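PDB 6Z5Y: lytic Polysaccharide Monooxygenase from Phytophthora infestans, which probably uses copper to cleave plant cell-wall pectin oxidatively during infection, as a secreted monooxygenase, through its N-terminal copper-binding domain. Local coordinates for residues Ser14-Trp19 / Cys70-Pro75; Ala88-Gly93 / Leu145-Leu150. All coordinates share one frame; numbering follows the deposited sequence. Where two conformers were deposited one is given.

Interaction 1: Ser14-Trp19 / Cys70-Pro75; sequences SKTNNW and CGFTDP
F72 pushes its ring against the loop 14-19, and T16 lays a methyl group on it. T16 CG2 lies 3.4 Å from the centroid of the F72 ring and 15° off the ring normal, a CH-pi contact over one face. With OG1 anti to the backbone N (chi1 176°), CG2 falls between the backbone N and the carbonyl carbon, on the side of F72. OG1 is used within its own loop, where it accepts from N18 N at 3.1 Å and closes an ST turn. F72 carries more than half of the buried surface. W19 O meets the ring at its edge, near the plane, 3.3 Å from F72 CE2. This carbonyl oxygen is buried by the contact and has no hydrogen-bond partner in the model. F72 lies within a type II' turn from C70 to T73, in which C70 O accepts from both T73 N and T73 OG1. The contact lies at the surface. It joins the loop between strands 4-6 and 21-23 to the loop between helix 56-60 and strand 88-90. The C70-C167 disulfide ties the second loop to strand 158-170.

Interaction 2: Ala88-Gly93 / Leu145-Leu150; sequences ATFSRG and LRFYWL
F90 and W149 meet in an offset edge-to-face pair, with the edge of F90 directed toward the indole face. The F90 ring and the six-membered ring of W149 have centroids 5.6 Å apart and planes at 78°. The closest atoms are F90 CZ and W149 CZ3, at 3.7 Å. F147 meets the same F90 ring obliquely, through CE2 and CZ. Its CE2 comes within 3.7 Å of F90 CE1, and the two planes are turned by 58°, neither a stack nor an edge-to-face pair. F147 and W149 reach F90 together because they are two residues apart on a strand and point to the same side of it. Both have CG anti to the backbone N (chi1 177° in W149), which carries the two rings out from strand 143-155.

The tight part of the contact is this buried cluster of three aromatic rings. No hydrogen bond crosses between the segments. F130 extends the cluster, meeting both F90 and F147. Toward the start of the segments the packing is looser: A88 and L145 point toward the opposite segment, but A88 CB and L145 CD1 are still 5.1 Å apart. On the solvent side the chain turns away from strand 143-155, and S91 OG is hydrogen-bonded to Y3 N.

Strand 88-90 belongs to the three-stranded sheet and strand 143-155 to the five-stranded one. The contact is therefore core packing between two antiparallel sheets, as in the beta-sandwich fold of lytic polysaccharide monooxygenases. It also reaches the copper site. W149 stacks on Y164, a residue of that site, and its side chain is about 5 Å from the copper ion, nearest atoms. W149 is thus a second-shell residue.

Interaction 1 closes before interaction 2 opens along the chain, so the two are in series. Their centres are about 11 Å apart. Interaction 1 joins two loops at the surface, while interaction 2 lies between the sheets near the middle of the chain. They touch where N17 packs on R92. Strand 158-170 borders both contacts. Both also approach the copper ion, which has H1, H96 and Y164 in its site. W19 of interaction 1 and W149 of interaction 2 both lie close to the metal, the side chain of W19 about 5 Å from it, nearest atoms. Surface loops and buried core thus converge on the copper site.

Interaction 1: Ser14-Trp19 / Cys70-Pro75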
ATOM      1  N   SER A  14      -4.915   6.930  16.198  0.50 10.86           N
ATOM      2  CA  SER A  14      -5.028   8.289  15.618  0.50 13.02           C
ATOM      3  C   SER A  14      -5.400   8.197  14.139  0.50 11.23           C
ATOM      4  O   SER A  14      -4.843   7.187  13.487  0.50 12.44           O
ATOM      5  CB  SER A  14      -3.749   9.084  15.852  0.50 15.14           C
ATOM      6  OG  SER A  14      -2.615   8.541  15.192  0.50 15.72           O
ATOM      7  N   LYS A  15      -6.290   9.148  13.673  1.00 13.76           N
ATOM      8  CA  LYS A  15      -6.297   9.193  12.208  1.00 12.43           C
ATOM      9  C   LYS A  15      -5.019   9.867  11.750  1.00 14.54           C
ATOM     10  O   LYS A  15      -4.690  10.971  12.258  1.00 18.93           O
ATOM     11  CB  LYS A  15      -7.445  10.073  11.747  1.00 15.76           C
ATOM     12  CG  LYS A  15      -7.386  10.312  10.267  1.00 18.81           C
ATOM     13  CD  LYS A  15      -8.113  11.498   9.723  0.80 16.28           C
ATOM     14  CE  LYS A  15      -7.541  11.956   8.397  0.80 17.45           C
ATOM     15  NZ  LYS A  15      -8.523  12.766   7.650  0.80 16.69           N
ATOM     16  N   THR A  16      -4.305   9.250  10.829  1.00 12.07           N
ATOM     17  CA  THR A  16      -3.071   9.864  10.328  1.00 11.38           C
ATOM     18  C   THR A  16      -2.770   9.269   8.966  1.00  9.85           C
ATOM     19  O   THR A  16      -3.056   8.085   8.706  1.00 10.35           O
ATOM     20  CB  THR A  16      -1.890   9.627  11.274  1.00 12.44           C
ATOM     21  OG1 THR A  16      -0.726  10.186  10.630  1.00 13.28           O
ATOM     22  CG2 THR A  16      -1.675   8.181  11.609  1.00 13.03           C
ATOM     23  N   ASN A  17      -2.149  10.075   8.120  1.00  9.67           N
ATOM     24  CA  ASN A  17      -1.683   9.614   6.786  1.00  9.49           C
ATOM     25  C   ASN A  17      -0.221   9.182   6.813  1.00  8.85           C
ATOM     26  O   ASN A  17       0.360   8.897   5.765  1.00  9.90           O
ATOM     27  CB  ASN A  17      -1.908  10.700   5.750  1.00 10.16           C
ATOM     28  CG  ASN A  17      -1.066  11.924   5.995  1.00 11.25           C
ATOM     29  OD1 ASN A  17      -0.134  11.900   6.807  1.00 11.89           O
ATOM     30  ND2 ASN A  17      -1.341  12.992   5.270  1.00 13.66           N
ATOM     31  N   ASN A  18       0.341   9.030   7.995  1.00  8.88           N
ATOM     32  CA  ASN A  18       1.764   8.714   8.186  1.00 10.28           C
ATOM     33  C   ASN A  18       2.106   7.294   7.791  1.00  8.42           C
ATOM     34  O   ASN A  18       1.292   6.381   7.899  1.00  8.29           O
ATOM     35  CB  ASN A  18       2.100   8.911   9.679  1.00 12.10           C
ATOM     36  CG  ASN A  18       3.508   9.302  10.020  1.00 13.61           C
ATOM     37  OD1 ASN A  18       4.260   9.566   9.114  1.00 17.96           O
ATOM     38  ND2 ASN A  18       3.890   9.209  11.299  1.00 19.50           N
ATOM     39  N   TRP A  19       3.387   7.125   7.491  1.00  8.98           N
ATOM     40  CA  TRP A  19       3.978   5.809   7.423  1.00  8.34           C
ATOM     41  C   TRP A  19       4.013   5.174   8.799  1.00  7.91           C
ATOM     42  O   TRP A  19       3.961   5.802   9.861  1.00  9.42           O
ATOM     43  CB  TRP A  19       5.368   5.883   6.795  1.00  9.23           C
ATOM     44  CG  TRP A  19       6.241   7.005   7.245  1.00  9.71           C
ATOM     45  CD1 TRP A  19       6.514   8.130   6.531  1.00 10.85           C
ATOM     46  CD2 TRP A  19       7.016   7.118   8.450  1.00 10.18           C
ATOM     47  NE1 TRP A  19       7.375   8.938   7.191  1.00 12.57           N
ATOM     48  CE2 TRP A  19       7.715   8.332   8.368  1.00 11.51           C
ATOM     49  CE3 TRP A  19       7.212   6.307   9.576  1.00  9.48           C
ATOM     50  CZ2 TRP A  19       8.591   8.751   9.360  1.00 12.91           C
ATOM     51  CZ3 TRP A  19       8.053   6.742  10.577  1.00 11.53           C
ATOM     52  CH2 TRP A  19       8.729   7.960  10.476  1.00 12.68           C
ATOM     53  N   CYS A  70      -1.379  -3.680  10.102  1.00  9.51           N
ATOM     54  CA  CYS A  70      -2.470  -2.739   9.824  0.50  8.92           C
ATOM     55  C   CYS A  70      -2.087  -1.284  10.087  1.00  8.40           C
ATOM     56  O   CYS A  70      -2.903  -0.392   9.886  1.00  8.72           O
ATOM     57  CB  CYS A  70      -3.745  -3.100  10.567  0.50 10.27           C
ATOM     58  SG  CYS A  70      -4.391  -4.713  10.052  0.50 10.62           S
ATOM     59  N   GLY A  71      -0.846  -1.006  10.492  1.00  9.59           N
ATOM     60  CA  GLY A  71      -0.495   0.395  10.749  1.00  9.95           C
ATOM     61  C   GLY A  71      -1.392   1.004  11.792  1.00  9.64           C
ATOM     62  O   GLY A  71      -1.634   0.419  12.856  1.00 10.93           O
ATOM     63  N   PHE A  72      -1.890   2.199  11.489  1.00  8.80           N
ATOM     64  CA  PHE A  72      -2.756   2.985  12.384  1.00  9.01           C
ATOM     65  C   PHE A  72      -4.215   2.590  12.222  1.00  8.33           C
ATOM     66  O   PHE A  72      -5.043   3.094  12.981  1.00  9.24           O
ATOM     67  CB  PHE A  72      -2.548   4.469  12.106  1.00  9.38           C
ATOM     68  CG  PHE A  72      -1.137   4.953  12.265  1.00 10.01           C
ATOM     69  CD1 PHE A  72      -0.664   5.367  13.483  1.00 12.33           C
ATOM     70  CD2 PHE A  72      -0.268   5.013  11.194  1.00  9.82           C
ATOM     71  CE1 PHE A  72       0.634   5.854  13.607  1.00 13.60           C
ATOM     72  CE2 PHE A  72       1.027   5.475  11.310  1.00 10.97           C
ATOM     73  CZ  PHE A  72       1.487   5.897  12.531  1.00 13.04           C
ATOM     74  N   THR A  73      -4.528   1.772  11.227  1.00  8.35           N
ATOM     75  CA  THR A  73      -5.915   1.449  10.931  1.00  8.06           C
ATOM     76  C   THR A  73      -6.352   0.277  11.782  1.00  9.20           C
ATOM     77  O   THR A  73      -5.555  -0.559  12.211  1.00 11.02           O
ATOM     78  CB  THR A  73      -6.125   1.165   9.439  1.00  8.35           C
ATOM     79  OG1 THR A  73      -5.424  -0.028   9.055  1.00  9.50           O
ATOM     80  CG2 THR A  73      -5.715   2.342   8.574  1.00  8.49           C
ATOM     81  N   ASP A  74      -7.658   0.215  11.989  1.00  9.04           N
ATOM     82  CA  ASP A  74      -8.280  -0.776  12.902  1.00  9.66           C
ATOM     83  C   ASP A  74      -9.012  -1.847  12.121  1.00  9.35           C
ATOM     84  O   ASP A  74     -10.095  -1.599  11.582  1.00  9.24           O
ATOM     85  CB  ASP A  74      -9.245  -0.053  13.830  1.00 10.63           C
ATOM     86  CG  ASP A  74      -9.844  -0.948  14.880  1.00 12.33           C
ATOM     87  OD1 ASP A  74      -9.417  -2.132  14.942  1.00 12.88           O
ATOM     88  OD2 ASP A  74     -10.631  -0.431  15.696  1.00 15.54           O
ATOM     89  N   PRO A  75      -8.500  -3.078  12.078  1.00  8.98           N
ATOM     90  CA  PRO A  75      -9.218  -4.119  11.349  1.00  9.25           C
ATOM     91  C   PRO A  75     -10.532  -4.503  12.018  1.00  9.26           C
ATOM     92  O   PRO A  75     -11.376  -5.122  11.374  1.00  9.58           O
ATOM     93  CB  PRO A  75      -8.229  -5.276  11.372  1.00  9.70           C
ATOM     94  CG  PRO A  75      -7.407  -5.045  12.615  1.00 10.25           C
ATOM     95  CD  PRO A  75      -7.264  -3.546  12.712  1.00  9.93           C
TER

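Interaction 2: Ala88-Gly93 / Leu145-Leu150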
ATOM      1  N   ALA A  88     -10.751   1.909  -5.655  1.00  7.13           N
ATOM      2  CA  ALA A  88     -10.474   2.390  -4.292  1.00  7.19           C
ATOM      3  C   ALA A  88      -9.876   3.776  -4.455  1.00  7.56           C
ATOM      4  O   ALA A  88      -9.145   4.006  -5.411  1.00  9.27           O
ATOM      5  CB  ALA A  88      -9.556   1.448  -3.528  1.00  7.61           C
ATOM      6  N   THR A  89     -10.145   4.666  -3.541  1.00  7.32           N
ATOM      7  CA  THR A  89      -9.674   6.045  -3.670  1.00  7.43           C
ATOM      8  C   THR A  89      -8.709   6.369  -2.544  1.00  6.78           C
ATOM      9  O   THR A  89      -9.026   6.144  -1.376  1.00  7.18           O
ATOM     10  CB  THR A  89     -10.846   7.015  -3.659  1.00  8.64           C
ATOM     11  OG1 THR A  89     -11.785   6.602  -4.641  1.00 12.26           O
ATOM     12  CG2 THR A  89     -10.422   8.422  -3.963  1.00  9.77           C
ATOM     13  N   PHE A  90      -7.562   6.922  -2.906  1.00  7.08           N
ATOM     14  CA  PHE A  90      -6.581   7.351  -1.911  1.00  7.25           C
ATOM     15  C   PHE A  90      -7.018   8.669  -1.287  1.00  7.09           C
ATOM     16  O   PHE A  90      -7.851   9.423  -1.824  1.00  8.01           O
ATOM     17  CB  PHE A  90      -5.208   7.484  -2.566  1.00  7.89           C
ATOM     18  CG  PHE A  90      -4.025   7.140  -1.686  1.00  7.45           C
ATOM     19  CD1 PHE A  90      -4.009   5.997  -0.909  1.00  8.29           C
ATOM     20  CD2 PHE A  90      -2.910   7.951  -1.701  1.00  8.04           C
ATOM     21  CE1 PHE A  90      -2.887   5.647  -0.174  1.00  8.55           C
ATOM     22  CE2 PHE A  90      -1.783   7.570  -0.996  1.00  9.65           C
ATOM     23  CZ  PHE A  90      -1.771   6.442  -0.219  1.00  9.38           C
ATOM     24  N   SER A  91      -6.381   9.011  -0.180  1.00  7.20           N
ATOM     25  CA  SER A  91      -6.759  10.216   0.585  1.00  7.39           C
ATOM     26  C   SER A  91      -6.202  11.478  -0.070  1.00  7.79           C
ATOM     27  O   SER A  91      -6.675  12.563   0.281  1.00  8.38           O
ATOM     28  CB  SER A  91      -6.275  10.112   2.023  1.00  8.22           C
ATOM     29  OG  SER A  91      -4.853  10.116   2.077  1.00  7.83           O
ATOM     30  N   ARG A  92      -5.250  11.332  -0.973  1.00  7.72           N
ATOM     31  CA  ARG A  92      -4.537  12.438  -1.608  1.00  7.98           C
ATOM     32  C   ARG A  92      -3.902  11.856  -2.851  1.00  7.96           C
ATOM     33  O   ARG A  92      -4.135  10.672  -3.198  1.00  8.65           O
ATOM     34  CB  ARG A  92      -3.519  13.050  -0.630  1.00  8.41           C
ATOM     35  CG  ARG A  92      -2.493  12.040  -0.130  1.00  8.52           C
ATOM     36  CD  ARG A  92      -1.258  12.686   0.478  1.00  9.65           C
ATOM     37  NE  ARG A  92      -1.616  13.528   1.621  1.00  9.51           N
ATOM     38  CZ  ARG A  92      -0.935  14.599   2.018  1.00 10.59           C
ATOM     39  NH1 ARG A  92       0.172  14.947   1.413  1.00 11.79           N
ATOM     40  NH2 ARG A  92      -1.428  15.305   3.004  1.00 11.22           N
ATOM     41  N   GLY A  93      -3.092  12.648  -3.526  1.00  8.29           N
ATOM     42  CA  GLY A  93      -2.266  12.130  -4.607  1.00  8.75           C
ATOM     43  C   GLY A  93      -1.086  11.360  -4.083  1.00  8.37           C
ATOM     44  O   GLY A  93      -0.734  11.482  -2.889  1.00 10.24           O
ATOM     45  N   LEU A 145      -9.981  -5.728   3.454  1.00  6.70           N
ATOM     46  CA  LEU A 145      -9.109  -5.090   2.449  1.00  6.51           C
ATOM     47  C   LEU A 145      -7.788  -4.757   3.123  1.00  6.64           C
ATOM     48  O   LEU A 145      -7.760  -4.229   4.224  1.00  7.25           O
ATOM     49  CB  LEU A 145      -9.771  -3.840   1.899  1.00  6.97           C
ATOM     50  CG  LEU A 145      -8.944  -3.097   0.836  1.00  7.23           C
ATOM     51  CD1 LEU A 145      -9.854  -2.318  -0.113  1.00  8.74           C
ATOM     52  CD2 LEU A 145      -7.940  -2.127   1.454  1.00  8.11           C
ATOM     53  N   ARG A 146      -6.694  -5.124   2.470  1.00  6.16           N
ATOM     54  CA  ARG A 146      -5.371  -4.730   2.952  1.00  6.29           C
ATOM     55  C   ARG A 146      -4.634  -4.015   1.848  1.00  6.72           C
ATOM     56  O   ARG A 146      -4.546  -4.505   0.714  1.00  8.33           O
ATOM     57  CB  ARG A 146      -4.580  -5.920   3.473  1.00  7.00           C
ATOM     58  CG  ARG A 146      -5.159  -6.477   4.767  1.00  7.27           C
ATOM     59  CD  ARG A 146      -4.343  -7.635   5.306  1.00  8.51           C
ATOM     60  NE  ARG A 146      -4.843  -8.144   6.585  1.00  9.33           N
ATOM     61  CZ  ARG A 146      -5.820  -9.042   6.733  1.00  8.40           C
ATOM     62  NH1 ARG A 146      -6.417  -9.584   5.679  1.00  8.11           N
ATOM     63  NH2 ARG A 146      -6.192  -9.420   7.946  1.00  9.94           N
ATOM     64  N   PHE A 147      -4.102  -2.855   2.193  1.00  6.24           N
ATOM     65  CA  PHE A 147      -3.258  -2.034   1.302  1.00  6.42           C
ATOM     66  C   PHE A 147      -1.848  -2.070   1.825  1.00  6.27           C
ATOM     67  O   PHE A 147      -1.635  -1.904   3.048  1.00  6.62           O
ATOM     68  CB  PHE A 147      -3.791  -0.606   1.298  1.00  7.07           C
ATOM     69  CG  PHE A 147      -2.966   0.391   0.536  1.00  7.05           C
ATOM     70  CD1 PHE A 147      -2.863   0.286  -0.837  1.00  7.92           C
ATOM     71  CD2 PHE A 147      -2.241   1.376   1.184  1.00  8.07           C
ATOM     72  CE1 PHE A 147      -2.126   1.241  -1.543  1.00  8.37           C
ATOM     73  CE2 PHE A 147      -1.498   2.308   0.486  1.00  8.79           C
ATOM     74  CZ  PHE A 147      -1.441   2.237  -0.879  1.00  8.75           C
ATOM     75  N   TYR A 148      -0.907  -2.228   0.923  1.00  6.53           N
ATOM     76  CA  TYR A 148       0.531  -2.173   1.227  1.00  6.61           C
ATOM     77  C   TYR A 148       1.184  -1.265   0.207  1.00  6.69           C
ATOM     78  O   TYR A 148       0.959  -1.450  -1.001  1.00  7.62           O
ATOM     79  CB  TYR A 148       1.151  -3.552   1.134  1.00  7.40           C
ATOM     80  CG  TYR A 148       0.599  -4.590   2.073  1.00  7.45           C
ATOM     81  CD1 TYR A 148      -0.538  -5.311   1.784  1.00  8.03           C
ATOM     82  CD2 TYR A 148       1.253  -4.864   3.274  1.00  8.65           C
ATOM     83  CE1 TYR A 148      -1.020  -6.269   2.692  1.00  8.73           C
ATOM     84  CE2 TYR A 148       0.795  -5.806   4.175  1.00  8.72           C
ATOM     85  CZ  TYR A 148      -0.349  -6.508   3.884  1.00  9.58           C
ATOM     86  OH  TYR A 148      -0.835  -7.480   4.735  1.00 10.13           O
ATOM     87  N   TRP A 149       2.052  -0.408   0.685  1.00  6.93           N
ATOM     88  CA  TRP A 149       2.798   0.500  -0.201  1.00  6.88           C
ATOM     89  C   TRP A 149       4.207   0.631   0.379  1.00  6.89           C
ATOM     90  O   TRP A 149       4.367   0.998   1.553  1.00  7.89           O
ATOM     91  CB  TRP A 149       2.108   1.859  -0.284  1.00  7.46           C
ATOM     92  CG  TRP A 149       2.768   2.924  -1.100  1.00  7.34           C
ATOM     93  CD1 TRP A 149       3.565   2.778  -2.192  1.00  8.23           C
ATOM     94  CD2 TRP A 149       2.594   4.333  -0.897  1.00  7.70           C
ATOM     95  NE1 TRP A 149       3.935   4.008  -2.661  1.00  8.96           N
ATOM     96  CE2 TRP A 149       3.322   4.984  -1.909  1.00  8.31           C
ATOM     97  CE3 TRP A 149       1.866   5.096   0.022  1.00  8.03           C
ATOM     98  CZ2 TRP A 149       3.359   6.383  -2.005  1.00  8.54           C
ATOM     99  CZ3 TRP A 149       1.918   6.463  -0.065  1.00  8.70           C
ATOM    100  CH2 TRP A 149       2.649   7.103  -1.059  1.00  8.89           C
ATOM    101  N   LEU A 150       5.193   0.287  -0.431  1.00  7.82           N
ATOM    102  CA  LEU A 150       6.602   0.521  -0.081  1.00  7.86           C
ATOM    103  C   LEU A 150       7.067   1.734  -0.853  1.00  8.23           C
ATOM    104  O   LEU A 150       7.346   1.658  -2.061  1.00  9.61           O
ATOM    105  CB  LEU A 150       7.412  -0.705  -0.446  1.00  9.16           C
ATOM    106  CG  LEU A 150       8.859  -0.644   0.026  1.00 10.14           C
ATOM    107  CD1 LEU A 150       8.929  -0.812   1.517  1.00 10.87           C
ATOM    108  CD2 LEU A 150       9.740  -1.612  -0.698  1.00 13.43           C
TER